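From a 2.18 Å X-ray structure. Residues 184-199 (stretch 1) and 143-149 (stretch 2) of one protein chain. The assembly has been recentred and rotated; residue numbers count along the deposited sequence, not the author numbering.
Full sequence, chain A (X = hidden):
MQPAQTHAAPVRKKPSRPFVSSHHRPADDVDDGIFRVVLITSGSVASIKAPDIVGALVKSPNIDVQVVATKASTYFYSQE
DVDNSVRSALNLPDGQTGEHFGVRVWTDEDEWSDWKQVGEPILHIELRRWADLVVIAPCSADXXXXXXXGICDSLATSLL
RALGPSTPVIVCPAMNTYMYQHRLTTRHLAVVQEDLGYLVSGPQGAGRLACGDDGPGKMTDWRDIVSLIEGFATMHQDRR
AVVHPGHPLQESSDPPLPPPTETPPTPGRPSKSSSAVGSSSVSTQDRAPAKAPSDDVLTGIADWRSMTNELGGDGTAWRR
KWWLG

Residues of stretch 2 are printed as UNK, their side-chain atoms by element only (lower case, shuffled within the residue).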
ATOM      1  N   LEU A 184      13.735  -5.114   9.556  1.00 72.68           N
ATOM      2  CA  LEU A 184      12.320  -5.458   9.484  1.00 72.78           C
ATOM      3  C   LEU A 184      12.071  -6.797   8.803  1.00 73.28           C
ATOM      4  O   LEU A 184      10.989  -7.371   8.932  1.00 75.44           O
ATOM      5  CB  LEU A 184      11.554  -4.358   8.755  1.00 69.90           C
ATOM      6  CG  LEU A 184      11.586  -2.999   9.457  1.00 71.72           C
ATOM      7  CD1 LEU A 184      10.809  -1.968   8.673  1.00 59.89           C
ATOM      8  CD2 LEU A 184      11.040  -3.124  10.871  1.00 72.45           C
ATOM      9  N   THR A 185      13.067  -7.290   8.076  1.00 71.81           N
ATOM     10  CA  THR A 185      12.946  -8.568   7.387  1.00 71.60           C
ATOM     11  C   THR A 185      12.738  -9.713   8.371  1.00 73.94           C
ATOM     12  O   THR A 185      11.822 -10.521   8.217  1.00 70.73           O
ATOM     13  CB  THR A 185      14.188  -8.862   6.537  1.00 69.86           C
ATOM     14  OG1 THR A 185      14.278  -7.902   5.478  1.00 65.87           O
ATOM     15  CG2 THR A 185      14.106 -10.265   5.942  1.00 69.31           C
ATOM     16  N   THR A 186      13.593  -9.773   9.385  1.00 79.12           N
ATOM     17  CA  THR A 186      13.530 -10.841  10.372  1.00 83.19           C
ATOM     18  C   THR A 186      12.273 -10.737  11.232  1.00 77.02           C
ATOM     19  O   THR A 186      11.728 -11.747  11.669  1.00 75.78           O
ATOM     20  CB  THR A 186      14.769 -10.830  11.279  1.00 93.50           C
ATOM     21  OG1 THR A 186      14.886  -9.549  11.911  1.00 98.68           O
ATOM     22  CG2 THR A 186      16.020 -11.095  10.457  1.00 95.37           C
ATOM     23  N   ARG A 187      11.816  -9.512  11.474  1.00 74.93           N
ATOM     24  CA  ARG A 187      10.574  -9.299  12.209  1.00 76.97           C
ATOM     25  C   ARG A 187       9.358  -9.758  11.395  1.00 74.82           C
ATOM     26  O   ARG A 187       8.367 -10.222  11.960  1.00 77.91           O
ATOM     27  CB  ARG A 187      10.427  -7.827  12.595  1.00 79.29           C
ATOM     28  CG  ARG A 187       9.138  -7.501  13.337  1.00 83.15           C
ATOM     29  CD  ARG A 187       9.069  -6.032  13.734  1.00 84.64           C
ATOM     30  NE  ARG A 187      10.076  -5.688  14.735  1.00 86.86           N
ATOM     31  CZ  ARG A 187      10.337  -4.449  15.144  1.00 86.71           C
ATOM     32  NH1 ARG A 187       9.669  -3.420  14.635  1.00 84.27           N
ATOM     33  NH2 ARG A 187      11.272  -4.238  16.060  1.00 88.65           N
ATOM     34  N   HIS A 188       9.435  -9.631  10.073  1.00 71.27           N
ATOM     35  CA  HIS A 188       8.342 -10.062   9.200  1.00 69.42           C
ATOM     36  C   HIS A 188       8.372 -11.570   8.980  1.00 66.86           C
ATOM     37  O   HIS A 188       7.321 -12.214   8.912  1.00 65.50           O
ATOM     38  CB  HIS A 188       8.395  -9.336   7.856  1.00 67.31           C
ATOM     39  CG  HIS A 188       8.141  -7.864   7.953  1.00 68.03           C
ATOM     40  ND1 HIS A 188       8.370  -6.996   6.906  1.00 65.88           N
ATOM     41  CD2 HIS A 188       7.682  -7.104   8.977  1.00 69.82           C
ATOM     42  CE1 HIS A 188       8.064  -5.767   7.281  1.00 65.72           C
ATOM     43  NE2 HIS A 188       7.641  -5.805   8.532  1.00 68.14           N
ATOM     44  N   LEU A 189       9.574 -12.127   8.859  1.00 65.50           N
ATOM     45  CA  LEU A 189       9.730 -13.574   8.772  1.00 69.20           C
ATOM     46  C   LEU A 189       9.188 -14.215  10.041  1.00 70.20           C
ATOM     47  O   LEU A 189       8.596 -15.288   9.996  1.00 70.75           O
ATOM     48  CB  LEU A 189      11.196 -13.969   8.564  1.00 70.64           C
ATOM     49  CG  LEU A 189      11.857 -13.628   7.226  1.00 70.72           C
ATOM     50  CD1 LEU A 189      13.336 -14.017   7.259  1.00 72.70           C
ATOM     51  CD2 LEU A 189      11.143 -14.312   6.065  1.00 66.60           C
ATOM     52  N   ALA A 190       9.389 -13.540  11.168  1.00 72.77           N
ATOM     53  CA  ALA A 190       8.900 -14.022  12.456  1.00 78.47           C
ATOM     54  C   ALA A 190       7.375 -14.043  12.498  1.00 81.89           C
ATOM     55  O   ALA A 190       6.774 -15.045  12.885  1.00 83.79           O
ATOM     56  CB  ALA A 190       9.449 -13.161  13.587  1.00 77.93           C
ATOM     57  N   VAL A 191       6.758 -12.932  12.102  1.00 80.37           N
ATOM     58  CA  VAL A 191       5.303 -12.838  12.027  1.00 79.12           C
ATOM     59  C   VAL A 191       4.740 -13.889  11.072  1.00 78.04           C
ATOM     60  O   VAL A 191       3.814 -14.624  11.404  1.00 78.55           O
ATOM     61  CB  VAL A 191       4.854 -11.433  11.568  1.00 75.13           C
ATOM     62  CG1 VAL A 191       3.377 -11.436  11.199  1.00 72.85           C
ATOM     63  CG2 VAL A 191       5.138 -10.406  12.649  1.00 77.00           C
ATOM     64  N   VAL A 192       5.322 -13.962   9.884  1.00 76.28           N
ATOM     65  CA  VAL A 192       4.886 -14.905   8.865  1.00 73.34           C
ATOM     66  C   VAL A 192       5.011 -16.368   9.331  1.00 76.01           C
ATOM     67  O   VAL A 192       4.164 -17.210   9.015  1.00 72.90           O
ATOM     68  CB  VAL A 192       5.690 -14.664   7.565  1.00 70.82           C
ATOM     69  CG1 VAL A 192       5.725 -15.892   6.694  1.00 69.31           C
ATOM     70  CG2 VAL A 192       5.108 -13.476   6.809  1.00 71.40           C
ATOM     71  N   GLN A 193       6.043 -16.656  10.120  1.00 78.47           N
ATOM     72  CA  GLN A 193       6.323 -18.026  10.553  1.00 83.10           C
ATOM     73  C   GLN A 193       5.526 -18.459  11.781  1.00 83.18           C
ATOM     74  O   GLN A 193       4.781 -19.432  11.743  1.00 77.83           O
ATOM     75  CB  GLN A 193       7.818 -18.190  10.846  1.00 86.94           C
ATOM     76  CG  GLN A 193       8.545 -19.050   9.839  1.00 92.52           C
ATOM     77  CD  GLN A 193      10.045 -19.081  10.069  1.00 97.59           C
ATOM     78  OE1 GLN A 193      10.698 -18.037  10.140  1.00 98.68           O
ATOM     79  NE2 GLN A 193      10.596 -20.283  10.207  1.00 98.56           N
ATOM     80  N   GLU A 194       5.711 -17.735  12.876  1.00 88.22           N
ATOM     81  CA  GLU A 194       5.080 -18.079  14.144  1.00 94.48           C
ATOM     82  C   GLU A 194       3.580 -17.816  14.136  1.00 93.83           C
ATOM     83  O   GLU A 194       2.792 -18.678  14.541  1.00 96.60           O
ATOM     84  CB  GLU A 194       5.728 -17.311  15.297  1.00101.37           C
ATOM     85  CG  GLU A 194       7.183 -17.680  15.524  1.00107.85           C
ATOM     86  CD  GLU A 194       7.995 -16.557  16.167  1.00111.80           C
ATOM     87  OE1 GLU A 194       7.394 -15.576  16.677  1.00111.32           O
ATOM     88  OE2 GLU A 194       9.244 -16.666  16.169  1.00113.99           O
ATOM     89  N   ASP A 195       3.187 -16.629  13.682  1.00 87.94           N
ATOM     90  CA  ASP A 195       1.787 -16.228  13.724  1.00 86.55           C
ATOM     91  C   ASP A 195       0.948 -16.903  12.637  1.00 82.56           C
ATOM     92  O   ASP A 195      -0.162 -17.357  12.900  1.00 86.77           O
ATOM     93  CB  ASP A 195       1.670 -14.707  13.592  1.00 87.30           C
ATOM     94  CG  ASP A 195       2.277 -13.961  14.767  1.00 91.43           C
ATOM     95  OD1 ASP A 195       2.909 -14.608  15.626  1.00 94.10           O
ATOM     96  OD2 ASP A 195       2.123 -12.718  14.823  1.00 93.22           O
ATOM     97  N   LEU A 196       1.477 -16.963  11.419  1.00 77.51           N
ATOM     98  CA  LEU A 196       0.690 -17.429  10.281  1.00 71.87           C
ATOM     99  C   LEU A 196       0.952 -18.893   9.930  1.00 72.82           C
ATOM    100  O   LEU A 196       0.189 -19.500   9.179  1.00 71.55           O
ATOM    101  CB  LEU A 196       0.958 -16.547   9.064  1.00 67.22           C
ATOM    102  CG  LEU A 196       0.716 -15.049   9.260  1.00 66.80           C
ATOM    103  CD1 LEU A 196       0.733 -14.325   7.924  1.00 66.29           C
ATOM    104  CD2 LEU A 196      -0.600 -14.808   9.981  1.00 67.77           C
ATOM    105  N   GLY A 197       2.029 -19.456  10.465  1.00 70.85           N
ATOM    106  CA  GLY A 197       2.347 -20.851  10.223  1.00 71.57           C
ATOM    107  C   GLY A 197       2.884 -21.117   8.830  1.00 70.14           C
ATOM    108  O   GLY A 197       2.897 -22.257   8.375  1.00 68.51           O
ATOM    109  N   TYR A 198       3.326 -20.067   8.144  1.00 69.58           N
ATOM    110  CA  TYR A 198       3.919 -20.238   6.821  1.00 72.26           C
ATOM    111  C   TYR A 198       5.294 -20.894   6.940  1.00 73.08           C
ATOM    112  O   TYR A 198       6.023 -20.657   7.903  1.00 71.73           O
ATOM    113  CB  TYR A 198       4.056 -18.901   6.082  1.00 72.46           C
ATOM    114  CG  TYR A 198       2.762 -18.202   5.702  1.00 74.82           C
ATOM    115  CD1 TYR A 198       1.528 -18.673   6.135  1.00 78.04           C
ATOM    116  CD2 TYR A 198       2.784 -17.067   4.896  1.00 73.72           C
ATOM    117  CE1 TYR A 198       0.353 -18.028   5.785  1.00 78.08           C
ATOM    118  CE2 TYR A 198       1.614 -16.416   4.539  1.00 74.29           C
ATOM    119  CZ  TYR A 198       0.402 -16.901   4.986  1.00 76.41           C
ATOM    120  OH  TYR A 198      -0.765 -16.264   4.633  1.00 76.14           O
ATOM    121  N   LEU A 199       5.644 -21.715   5.956  1.00 75.22           N
ATOM    122  CA  LEU A 199       6.970 -22.317   5.902  1.00 77.29           C
ATOM    123  C   LEU A 199       7.906 -21.453   5.071  1.00 77.74           C
ATOM    124  O   LEU A 199       7.554 -21.026   3.971  1.00 77.63           O
ATOM    125  CB  LEU A 199       6.900 -23.727   5.320  1.00 75.06           C
ATOM    126  CG  LEU A 199       6.222 -24.783   6.184  1.00 79.72           C
ATOM    127  CD1 LEU A 199       6.243 -26.116   5.464  1.00 83.45           C
ATOM    128  CD2 LEU A 199       6.901 -24.893   7.541  1.00 82.08           C
ATOM    129  N   UNK A 143       6.232  -7.841  -0.642  1.00 53.40           N
ATOM    130  CA  UNK A 143       5.152  -8.796  -0.446  1.00 54.42           C
ATOM    131  C   UNK A 143       5.232  -9.391   0.955  1.00 57.65           C
ATOM    132  O   UNK A 143       4.210  -9.591   1.611  1.00 58.10           O
ATOM    133  c   UNK A 143       4.131 -10.986  -1.390  1.00 53.75           C
ATOM    134  c   UNK A 143       2.737 -10.373  -1.351  1.00 48.68           C
ATOM    135  c   UNK A 143       4.255 -11.959  -2.549  1.00 50.61           C
ATOM    136  c   UNK A 143       5.200  -9.895  -1.506  1.00 53.50           C
ATOM    137  N   UNK A 144       6.455  -9.651   1.416  1.00 56.22           N
ATOM    138  CA  UNK A 144       6.679 -10.136   2.770  1.00 57.31           C
ATOM    139  C   UNK A 144       6.139  -9.141   3.793  1.00 55.88           C
ATOM    140  O   UNK A 144       5.455  -9.520   4.743  1.00 58.97           O
ATOM    141  c   UNK A 144      10.046 -10.849   4.634  1.00 61.47           C
ATOM    142  c   UNK A 144       7.834 -12.005   4.910  1.00 62.46           C
ATOM    143  c   UNK A 144       8.536 -10.728   4.458  1.00 61.72           C
ATOM    144  c   UNK A 144       8.170 -10.390   3.012  1.00 58.14           C
ATOM    145  N   UNK A 145       6.454  -7.867   3.589  1.00 57.25           N
ATOM    146  CA  UNK A 145       5.970  -6.801   4.460  1.00 56.83           C
ATOM    147  C   UNK A 145       4.446  -6.686   4.407  1.00 54.17           C
ATOM    148  O   UNK A 145       3.797  -6.508   5.437  1.00 56.65           O
ATOM    149  c   UNK A 145       6.619  -5.473   4.079  1.00 53.60           C
ATOM    150  N   UNK A 146       3.877  -6.790   3.209  1.00 51.79           N
ATOM    151  CA  UNK A 146       2.423  -6.712   3.055  1.00 53.74           C
ATOM    152  C   UNK A 146       1.722  -7.879   3.745  1.00 55.91           C
ATOM    153  O   UNK A 146       0.693  -7.694   4.398  1.00 55.74           O
ATOM    154  c   UNK A 146       2.349  -5.376   0.863  1.00 54.94           C
ATOM    155  c   UNK A 146       2.029  -6.681   1.580  1.00 52.16           C
ATOM    156  n   UNK A 146       2.436  -3.232  -1.483  1.00 51.87           N
ATOM    157  c   UNK A 146       1.380  -5.171  -0.282  1.00 54.78           C
ATOM    158  c   UNK A 146       2.071  -4.676  -1.540  1.00 57.08           C
ATOM    159  N   UNK A 147       2.280  -9.077   3.589  1.00 56.35           N
ATOM    160  CA  UNK A 147       1.734 -10.270   4.229  1.00 57.87           C
ATOM    161  C   UNK A 147       1.774 -10.130   5.748  1.00 60.99           C
ATOM    162  O   UNK A 147       0.778 -10.382   6.432  1.00 62.87           O
ATOM    163  c   UNK A 147       3.186 -12.908   1.768  1.00 59.69           C
ATOM    164  c   UNK A 147       2.503 -11.542   3.814  1.00 57.20           C
ATOM    165  c   UNK A 147       2.257 -11.855   2.337  1.00 58.79           C
ATOM    166  c   UNK A 147       2.085 -12.728   4.677  1.00 56.29           C
ATOM    167  N   UNK A 148       2.929  -9.720   6.264  1.00 63.50           N
ATOM    168  CA  UNK A 148       3.108  -9.526   7.699  1.00 65.51           C
ATOM    169  C   UNK A 148       2.194  -8.422   8.211  1.00 68.79           C
ATOM    170  O   UNK A 148       1.755  -8.453   9.359  1.00 73.96           O
ATOM    171  c   UNK A 148       4.559  -9.203   8.014  1.00 66.64           C
ATOM    172  N   UNK A 149       1.907  -7.449   7.353  1.00 66.18           N
ATOM    173  CA  UNK A 149       1.046  -6.341   7.722  1.00 64.96           C
ATOM    174  C   UNK A 149      -0.436  -6.631   7.566  1.00 66.47           C
ATOM    175  O   UNK A 149      -1.272  -5.884   8.068  1.00 70.57           O
TER

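Position 143 carries four side-chain carbons, forked at the second. None comes near stretch 1. Four carbons with the fork at the second make this Leu 143. Its backbone O accepts a hydrogen bond from the backbone N of position 147, at 2.8 Å.

Position 144 also carries four carbons, again forked at the second. Its CA-to-CB bond points sideways, but the end of the side chain comes nearer to stretch 1. It settles among Thr 185, His 188, Leu 189 and Val 192. The fork identifies Leu 144. Its CD1 lies 3.6 Å from Val 192 CG2, and its CD2 lies 3.9 Å from Leu 189 CD2. Its CG is 3.7 Å from His 188 CB.

Position 145 has a single side-chain carbon. It lies against the imidazole of His 188, its CB 3.5 Å from His 188 CE1. One carbon means Ala 145. The small side chain leaves the backbone open to the imidazole. His 188 ND1 approaches Ala 145 CA at 3.4 Å. These are packing contacts, with no hydrogen bond between the two residues.

Position 146 has four carbons in a row ending in nitrogen. Its CA-to-CB bond points away from stretch 1, and the side chain makes no contact with it. An unbranched chain ending in nitrogen is Lys 146. Its NZ is hydrogen-bonded outside the two stretches.

Position 147 has four carbons forked at the first, with one arm two carbons long. Its CA-to-CB bond points toward stretch 1. It touches Val 192, Leu 196 and Tyr 198. Branching at CB with unequal arms gives Ile 147. Its CG2 lies 3.8 Å from Val 192 CG2, 3.9 Å from Leu 196 CD1 and 3.7 Å from Tyr 198 CE2. One methyl thus meets both the helix and the segment that follows it.

Position 148 has one side-chain carbon, pointing toward stretch 1. Its CB lies 3.8 Å from His 188 CG and 4.1 Å from Val 191 CG1. It is Ala 148. The CA atoms of Ala 148 and His 188 are 5.5 Å apart, so the backbones come close here.

Position 149 has no side-chain atoms and makes no contact with stretch 1. It is Gly 149. Its N donates a hydrogen bond to Ala 145 O at 2.9 Å.

The two helices cross at 50°, with their axes 8.9 Å apart at closest approach. The contact is made by packing; no hydrogen bond joins the stretches. His 188 packs against the small Ala 145 and Ala 148, while Leu 144 fills its hole on the other helix. Val 192 touches both Leu 144 and Ile 147. Beyond the helix, Gly 197 has positive phi, which favours glycine. Leu 196 and Tyr 198, on either side of it in sequence, extend the apolar contact to Ile 147. Together the stretches bury 425 Å², both sides summed.

Stretch 2 143-149: LLAKIAG
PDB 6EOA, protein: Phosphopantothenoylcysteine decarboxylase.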